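Local atomic coordinates of ethyl acetate hydrolase (PDB entry 5EFZ), a protein that hydrolyses ethyl acetate to ethanol and acetate, a step in the degradation of short-chain methyl ketones such as 2-butanone. Residues C92-N97 against E137-E142; C44-A49 against V128-T133; I62-W67 against R84-S89. All blocks are in the same frame, centred on the assembly; numbering follows the deposited sequence.

Contact 1 (C92-N97 against E137-E142)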
# COMPACT_ATOMS: atom_id res chain seq x y z
N CYS A 92 26.34 23.18 -14.45
CA CYS A 92 25.15 24.00 -14.62
C CYS A 92 23.92 23.11 -14.46
O CYS A 92 23.57 22.32 -15.36
CB CYS A 92 25.16 24.68 -15.99
SG CYS A 92 23.72 25.75 -16.25
N ILE A 93 23.26 23.25 -13.33
CA ILE A 93 22.16 22.38 -12.98
C ILE A 93 20.84 23.08 -13.28
O ILE A 93 20.52 24.13 -12.71
CB ILE A 93 22.25 21.95 -11.50
CG1 ILE A 93 23.63 21.30 -11.24
CG2 ILE A 93 21.14 20.99 -11.16
CD1 ILE A 93 24.15 21.54 -9.85
N ILE A 94 20.09 22.50 -14.20
CA ILE A 94 18.93 23.18 -14.77
C ILE A 94 17.73 22.39 -14.34
O ILE A 94 17.56 21.26 -14.79
CB ILE A 94 19.03 23.25 -16.30
CG1 ILE A 94 20.33 23.98 -16.69
CG2 ILE A 94 17.77 23.91 -16.90
CD1 ILE A 94 20.62 24.02 -18.19
N VAL A 95 16.89 22.99 -13.48
CA VAL A 95 15.77 22.28 -12.90
C VAL A 95 14.48 22.78 -13.58
O VAL A 95 14.17 23.97 -13.51
CB VAL A 95 15.68 22.50 -11.39
CG1 VAL A 95 14.58 21.57 -10.80
CG2 VAL A 95 17.07 22.26 -10.75
N VAL A 96 13.78 21.88 -14.26
CA VAL A 96 12.66 22.30 -15.09
C VAL A 96 11.37 21.74 -14.52
O VAL A 96 11.21 20.52 -14.37
CB VAL A 96 12.84 21.85 -16.54
CG1 VAL A 96 11.64 22.34 -17.43
CG2 VAL A 96 14.22 22.34 -17.10
N ASN A 97 10.45 22.64 -14.20
CA ASN A 97 9.16 22.26 -13.63
C ASN A 97 8.22 21.60 -14.65
O ASN A 97 8.06 22.09 -15.78
CB ASN A 97 8.48 23.50 -13.04
CG ASN A 97 9.18 23.98 -11.77
OD1 ASN A 97 8.87 23.50 -10.67
ND2 ASN A 97 10.11 24.96 -11.91
N GLU A 137 17.16 25.59 -27.95
CA GLU A 137 16.80 26.87 -28.53
C GLU A 137 17.01 28.05 -27.59
O GLU A 137 17.33 29.13 -28.03
CB GLU A 137 15.34 26.85 -28.99
CG GLU A 137 15.06 25.77 -30.03
CD GLU A 137 16.07 25.80 -31.16
OE1 GLU A 137 16.04 26.76 -31.95
OE2 GLU A 137 16.90 24.86 -31.27
N TYR A 138 16.86 27.85 -26.29
CA TYR A 138 17.04 28.96 -25.35
C TYR A 138 18.44 28.97 -24.77
O TYR A 138 19.09 30.01 -24.75
CB TYR A 138 15.99 28.90 -24.22
CG TYR A 138 16.16 30.03 -23.21
CD1 TYR A 138 15.64 31.30 -23.45
CD2 TYR A 138 16.87 29.82 -22.03
CE1 TYR A 138 15.81 32.34 -22.53
CE2 TYR A 138 17.05 30.85 -21.11
CZ TYR A 138 16.52 32.10 -21.36
OH TYR A 138 16.70 33.10 -20.44
N PHE A 139 18.95 27.82 -24.33
CA PHE A 139 20.29 27.80 -23.74
C PHE A 139 21.43 27.50 -24.73
O PHE A 139 22.59 27.75 -24.41
CB PHE A 139 20.35 26.76 -22.62
CG PHE A 139 19.55 27.12 -21.39
CD1 PHE A 139 20.02 28.05 -20.48
CD2 PHE A 139 18.34 26.48 -21.14
CE1 PHE A 139 19.29 28.37 -19.35
CE2 PHE A 139 17.60 26.79 -20.01
CZ PHE A 139 18.06 27.74 -19.11
N GLY A 140 21.12 26.93 -25.90
CA GLY A 140 22.15 26.59 -26.86
C GLY A 140 22.91 25.34 -26.45
O GLY A 140 24.03 25.06 -26.90
N ILE A 141 22.28 24.54 -25.60
CA ILE A 141 22.88 23.30 -25.10
C ILE A 141 22.57 22.15 -26.07
O ILE A 141 21.42 21.98 -26.50
CB ILE A 141 22.37 22.99 -23.69
CG1 ILE A 141 22.92 24.02 -22.70
CG2 ILE A 141 22.73 21.55 -23.24
CD1 ILE A 141 22.18 23.99 -21.34
N GLU A 142 23.58 21.36 -26.42
CA GLU A 142 23.40 20.32 -27.43
C GLU A 142 23.64 18.89 -26.91
O GLU A 142 23.55 17.94 -27.67
CB GLU A 142 24.32 20.59 -28.63
CG GLU A 142 24.09 21.95 -29.30
CD GLU A 142 22.74 22.05 -30.01
OE1 GLU A 142 22.02 21.03 -30.14
OE2 GLU A 142 22.39 23.16 -30.47

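Contact 2 (C44-A49 against V128-T133)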
# COMPACT_ATOMS: atom_id res chain seq x y z
N CYS A 44 3.72 27.53 -24.44
CA CYS A 44 4.09 26.71 -23.31
C CYS A 44 5.15 27.46 -22.53
O CYS A 44 6.22 27.75 -23.07
CB CYS A 44 4.59 25.34 -23.78
SG CYS A 44 5.10 24.26 -22.43
N LEU A 45 4.83 27.82 -21.28
CA LEU A 45 5.78 28.47 -20.39
C LEU A 45 6.38 27.43 -19.46
O LEU A 45 5.66 26.69 -18.77
CB LEU A 45 5.10 29.56 -19.57
CG LEU A 45 4.33 30.65 -20.30
CD1 LEU A 45 3.88 31.68 -19.30
CD2 LEU A 45 5.15 31.28 -21.37
N LEU A 46 7.70 27.35 -19.43
CA LEU A 46 8.37 26.46 -18.51
C LEU A 46 9.03 27.29 -17.43
O LEU A 46 9.76 28.25 -17.73
CB LEU A 46 9.44 25.62 -19.25
CG LEU A 46 8.93 24.65 -20.30
CD1 LEU A 46 10.16 23.94 -20.94
CD2 LEU A 46 7.93 23.62 -19.69
N ALA A 47 8.76 26.93 -16.18
CA ALA A 47 9.43 27.51 -15.02
C ALA A 47 10.75 26.79 -14.78
O ALA A 47 10.77 25.56 -14.56
CB ALA A 47 8.55 27.42 -13.77
N VAL A 48 11.84 27.54 -14.84
CA VAL A 48 13.19 26.98 -14.86
C VAL A 48 14.05 27.63 -13.79
O VAL A 48 14.11 28.86 -13.68
CB VAL A 48 13.89 27.18 -16.24
CG1 VAL A 48 15.27 26.49 -16.26
CG2 VAL A 48 13.02 26.69 -17.40
N ALA A 49 14.78 26.83 -13.03
CA ALA A 49 15.72 27.37 -12.05
C ALA A 49 17.09 26.87 -12.47
O ALA A 49 17.24 25.70 -12.77
CB ALA A 49 15.36 26.91 -10.61
N VAL A 128 9.32 16.14 -22.06
CA VAL A 128 10.69 15.93 -22.58
C VAL A 128 10.90 16.70 -23.87
O VAL A 128 11.96 17.30 -24.09
CB VAL A 128 10.97 14.42 -22.72
CG1 VAL A 128 12.33 14.14 -23.44
CG2 VAL A 128 10.99 13.81 -21.29
N SER A 129 9.88 16.71 -24.72
CA SER A 129 9.98 17.50 -25.96
C SER A 129 10.12 19.00 -25.65
O SER A 129 10.97 19.69 -26.25
CB SER A 129 8.76 17.24 -26.86
OG SER A 129 8.83 18.07 -28.02
N ALA A 130 9.31 19.50 -24.71
CA ALA A 130 9.42 20.89 -24.29
C ALA A 130 10.79 21.21 -23.68
O ALA A 130 11.38 22.25 -23.99
CB ALA A 130 8.30 21.23 -23.27
N GLN A 131 11.28 20.33 -22.82
CA GLN A 131 12.63 20.49 -22.24
C GLN A 131 13.73 20.51 -23.30
O GLN A 131 14.71 21.28 -23.22
CB GLN A 131 12.90 19.38 -21.22
CG GLN A 131 12.06 19.54 -19.93
CD GLN A 131 11.91 18.24 -19.16
OE1 GLN A 131 12.63 17.28 -19.42
NE2 GLN A 131 10.94 18.20 -18.24
N HIS A 132 13.60 19.62 -24.26
CA HIS A 132 14.59 19.58 -25.34
C HIS A 132 14.58 20.90 -26.12
O HIS A 132 15.65 21.41 -26.51
CB HIS A 132 14.31 18.39 -26.25
CG HIS A 132 15.26 18.30 -27.41
ND1 HIS A 132 14.96 18.79 -28.66
CD2 HIS A 132 16.50 17.76 -27.51
CE1 HIS A 132 15.97 18.57 -29.48
NE2 HIS A 132 16.92 17.95 -28.81
N THR A 133 13.40 21.46 -26.35
CA THR A 133 13.32 22.74 -27.08
C THR A 133 13.95 23.84 -26.24
O THR A 133 14.67 24.70 -26.75
CB THR A 133 11.85 23.11 -27.43
OG1 THR A 133 11.38 22.18 -28.41
CG2 THR A 133 11.77 24.54 -28.00

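Contact 3 (I62-W67 against R84-S89)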
# COMPACT_ATOMS: atom_id res chain seq x y z
N ILE A 62 23.47 19.65 -16.31
CA ILE A 62 22.72 18.54 -15.72
C ILE A 62 21.24 18.95 -15.68
O ILE A 62 20.91 20.03 -15.20
CB ILE A 62 23.19 18.20 -14.29
CG1 ILE A 62 24.66 17.76 -14.29
CG2 ILE A 62 22.24 17.10 -13.63
CD1 ILE A 62 25.22 17.50 -12.90
N LEU A 63 20.37 18.10 -16.22
CA LEU A 63 18.93 18.44 -16.24
C LEU A 63 18.25 17.69 -15.13
O LEU A 63 18.47 16.50 -14.98
CB LEU A 63 18.30 18.07 -17.57
CG LEU A 63 16.76 18.22 -17.64
CD1 LEU A 63 16.42 19.69 -17.74
CD2 LEU A 63 16.27 17.50 -18.88
N VAL A 64 17.43 18.39 -14.34
CA VAL A 64 16.72 17.80 -13.22
C VAL A 64 15.22 18.07 -13.40
O VAL A 64 14.77 19.19 -13.15
CB VAL A 64 17.20 18.38 -11.88
CG1 VAL A 64 16.51 17.66 -10.71
CG2 VAL A 64 18.76 18.21 -11.75
N PRO A 65 14.46 17.07 -13.88
CA PRO A 65 12.99 17.21 -13.93
C PRO A 65 12.39 17.11 -12.55
O PRO A 65 13.05 16.67 -11.62
CB PRO A 65 12.53 16.00 -14.78
CG PRO A 65 13.81 15.47 -15.45
CD PRO A 65 14.91 15.77 -14.43
N THR A 66 11.14 17.55 -12.39
CA THR A 66 10.52 17.54 -11.05
C THR A 66 9.51 16.41 -10.97
O THR A 66 9.10 15.82 -12.00
CB THR A 66 9.84 18.91 -10.75
OG1 THR A 66 8.80 19.12 -11.70
CG2 THR A 66 10.86 20.11 -10.88
N TRP A 67 9.11 16.08 -9.74
CA TRP A 67 8.30 14.90 -9.51
C TRP A 67 6.86 15.29 -9.22
O TRP A 67 6.48 16.46 -9.27
CB TRP A 67 8.88 14.07 -8.35
CG TRP A 67 9.13 14.82 -7.07
CD1 TRP A 67 8.25 15.64 -6.39
CD2 TRP A 67 10.33 14.78 -6.28
NE1 TRP A 67 8.84 16.12 -5.24
CE2 TRP A 67 10.12 15.62 -5.15
CE3 TRP A 67 11.56 14.13 -6.43
CZ2 TRP A 67 11.11 15.81 -4.17
CZ3 TRP A 67 12.54 14.32 -5.46
CH2 TRP A 67 12.31 15.15 -4.34
N ARG A 84 27.91 18.55 -2.59
CA ARG A 84 27.09 17.44 -3.08
C ARG A 84 27.54 16.95 -4.46
O ARG A 84 28.39 17.57 -5.09
CB ARG A 84 25.62 17.86 -3.12
CG ARG A 84 25.12 18.58 -1.86
CD ARG A 84 24.91 17.62 -0.70
NE ARG A 84 23.90 16.59 -0.99
CZ ARG A 84 22.58 16.75 -0.86
NH1 ARG A 84 22.08 17.91 -0.43
NH2 ARG A 84 21.76 15.74 -1.13
N ALA A 85 26.97 15.85 -4.95
CA ALA A 85 27.24 15.41 -6.32
C ALA A 85 26.76 16.47 -7.33
O ALA A 85 27.49 16.83 -8.27
CB ALA A 85 26.58 14.05 -6.61
N LEU A 86 25.52 16.95 -7.15
CA LEU A 86 24.99 18.04 -7.98
C LEU A 86 25.53 19.36 -7.43
O LEU A 86 24.85 20.09 -6.73
CB LEU A 86 23.47 18.04 -7.99
CG LEU A 86 22.84 16.70 -8.40
CD1 LEU A 86 21.34 16.84 -8.53
CD2 LEU A 86 23.46 16.19 -9.70
N ASP A 87 26.76 19.65 -7.80
CA ASP A 87 27.52 20.76 -7.27
C ASP A 87 27.52 21.91 -8.28
O ASP A 87 28.11 21.79 -9.34
CB ASP A 87 28.96 20.27 -6.99
CG ASP A 87 29.84 21.31 -6.31
OD1 ASP A 87 29.56 22.53 -6.39
OD2 ASP A 87 30.84 20.89 -5.69
N PRO A 88 26.89 23.04 -7.93
CA PRO A 88 26.80 24.14 -8.89
C PRO A 88 28.12 24.91 -9.10
O PRO A 88 28.21 25.79 -9.98
CB PRO A 88 25.71 25.03 -8.28
CG PRO A 88 25.81 24.77 -6.81
CD PRO A 88 26.23 23.34 -6.64
N SER A 89 29.16 24.57 -8.34
CA SER A 89 30.45 25.18 -8.63
C SER A 89 31.16 24.41 -9.77
O SER A 89 32.20 24.85 -10.27
CB SER A 89 31.34 25.23 -7.38
OG SER A 89 31.71 23.93 -6.96

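Contact 1 (C92-N97 against E137-E142)
Along Cys92-Asn97 one side chain, Ile94, carries the contact with Phe139 and Ile141. Ile93 belongs to the other face of the sheet and packs on Val64. Ile94 then reaches across with both branches. CG1 stands anti to the carbonyl carbon (chi1 -58°) and the chain runs on extended, which sends CD1 out from the sheet. There it meets Ile141 CD1 tip to tip at 3.5 Å, a tight approach. The same Ile94 CD1 lies over one face of the Phe139 ring. The other branch, Ile94 CG2, comes within 4.2 Å of Phe139 CE2. Gly140, with positive phi, turns the chain out of the helix between Phe139 and Ile141, and both meet the one Ile94. The opposite face of the Phe139 ring is covered by Tyr138, whose CD2 sits 3.5 Å above its plane, over its centre. After Val95, which packs on Val64 like Ile93, Val96 returns to the helix side and touches Leu134. In this alpha/beta hydrolase fold, helix 124-139 comes between parallel strands 92-96 and 146-150 in the chain, and its end packs here on the first. Between the two segments the grip is apolar packing alone; Phe139 O is held separately by Lys58 NZ.

Contact 2 (C44-A49 against V128-T133)
Leu46 lays its CD1 methyl against Ala130 and the peptide that follows it. CD1 of Leu46 is 3.7 Å from Ala130 O and 4.0 Å from Ala130 CB. It also lies 4.2 Å from Gln131 N. The methyl thus rests on helix backbone as much as on a side chain. Leu46 CG is anti to the carbonyl carbon (chi1 -64°), and this carries the forked end outward from the strand to the helix. The second methyl is also close, with Leu46 CD2 4.3 Å from Ala130 CB.

Cys44 adds a lighter touch from further back along the chain. Its SG approaches Ala130 CB at 4.5 Å, and the same SG is 4.0 Å from Leu46 CD2. Cys44 and Leu46 are two residues apart, so both turn to the helix, while the CB of Leu45 between them points the opposite way. Cys44 and Leu46 both meet the single methyl of Ala130, which Ile30 also touches. No hydrogen bond links the segments. The polar end of Gln131 is engaged elsewhere: OE1 bonds to Trp160 NE1 and NE2 to Gln156 OE1. Its aliphatic part packs instead on strand 92-96, with Gln131 CG 3.8 Å from Val96 CG1.

The contact joins strand 45-51, next to the outermost strand 26-29 in the central sheet of the alpha/beta hydrolase fold, to the middle of helix 124-139. Strand 45-51 lies between strands 26-29 and 92-96, antiparallel to both. Helix 152-163 packs against the same helix through Val128 and Ser129, so helix 124-139 lies between that neighbour and the start of strand 45-51.

Contact 3 (I62-W67 against R84-S89)
Asp87 OD1 is gripped twice by Ser89, through its hydroxyl and its backbone. Ser89 OG donates to Asp87 OD1 at 2.6 Å, and Ser89 N reaches the same oxygen at 2.9 Å. Both donors come from the same face of the carboxylate, well out of its plane. The N-H bond makes an Asx turn. The two bonds should limit rotation of the carboxylate.

Leu86 makes the contact with the sheet. It is the centre of an inverse gamma turn, closed by a weak bond of 3.0 Å from Asp87 N to Ala85 O. The turn offers the leucine to the strand while the CB of Asp87 points away. Leu86 CG stands anti to the carbonyl carbon (chi1 -55°), which directs both methyls to the strand. CD2 of Leu86 packs on Ile62 CD1 at 3.9 Å, the two side chains crossing at a slant. CD1 of Leu86 faces Val64 CG2 at 4.3 Å, a looser approach. Ile62 and Val64 are alternate residues of one strand, so Leu86 spans one strand repeat.

Residues 84-89 lie in the loop between helix 72-79 and strand 92-96, part of the beta-alpha-beta connection from strand 61-65 to its parallel neighbour 92-96. Arg84 also ties the loop to helix 342-356 by a salt bridge to Asp349. On the sheet, strand 61-65 runs between strands 92-96 and 146-150, and Met75 of helix 72-79 also packs on Val64.

The three contacts belong to the central sheet of the alpha/beta hydrolase fold. Strands 45-51, 92-96 and 61-65 lie side by side in it in that order. Contacts 1 and 2 share helix 124-139 and have centres about 8 Å apart. Contact 3 lies on the opposite face; its centre is about 12 Å and 16 Å from those of contacts 1 and 2. Along the chain contact 3 is nested inside contact 2 and closes before contact 1 opens, while contacts 1 and 2 cross. Backbone bonds such as Val95 N to Ala49 O and Ile94 N to Ile62 O join the strands. They pack on both faces of this part of the sheet; Ser151, the probable nucleophile, follows strand 146-150.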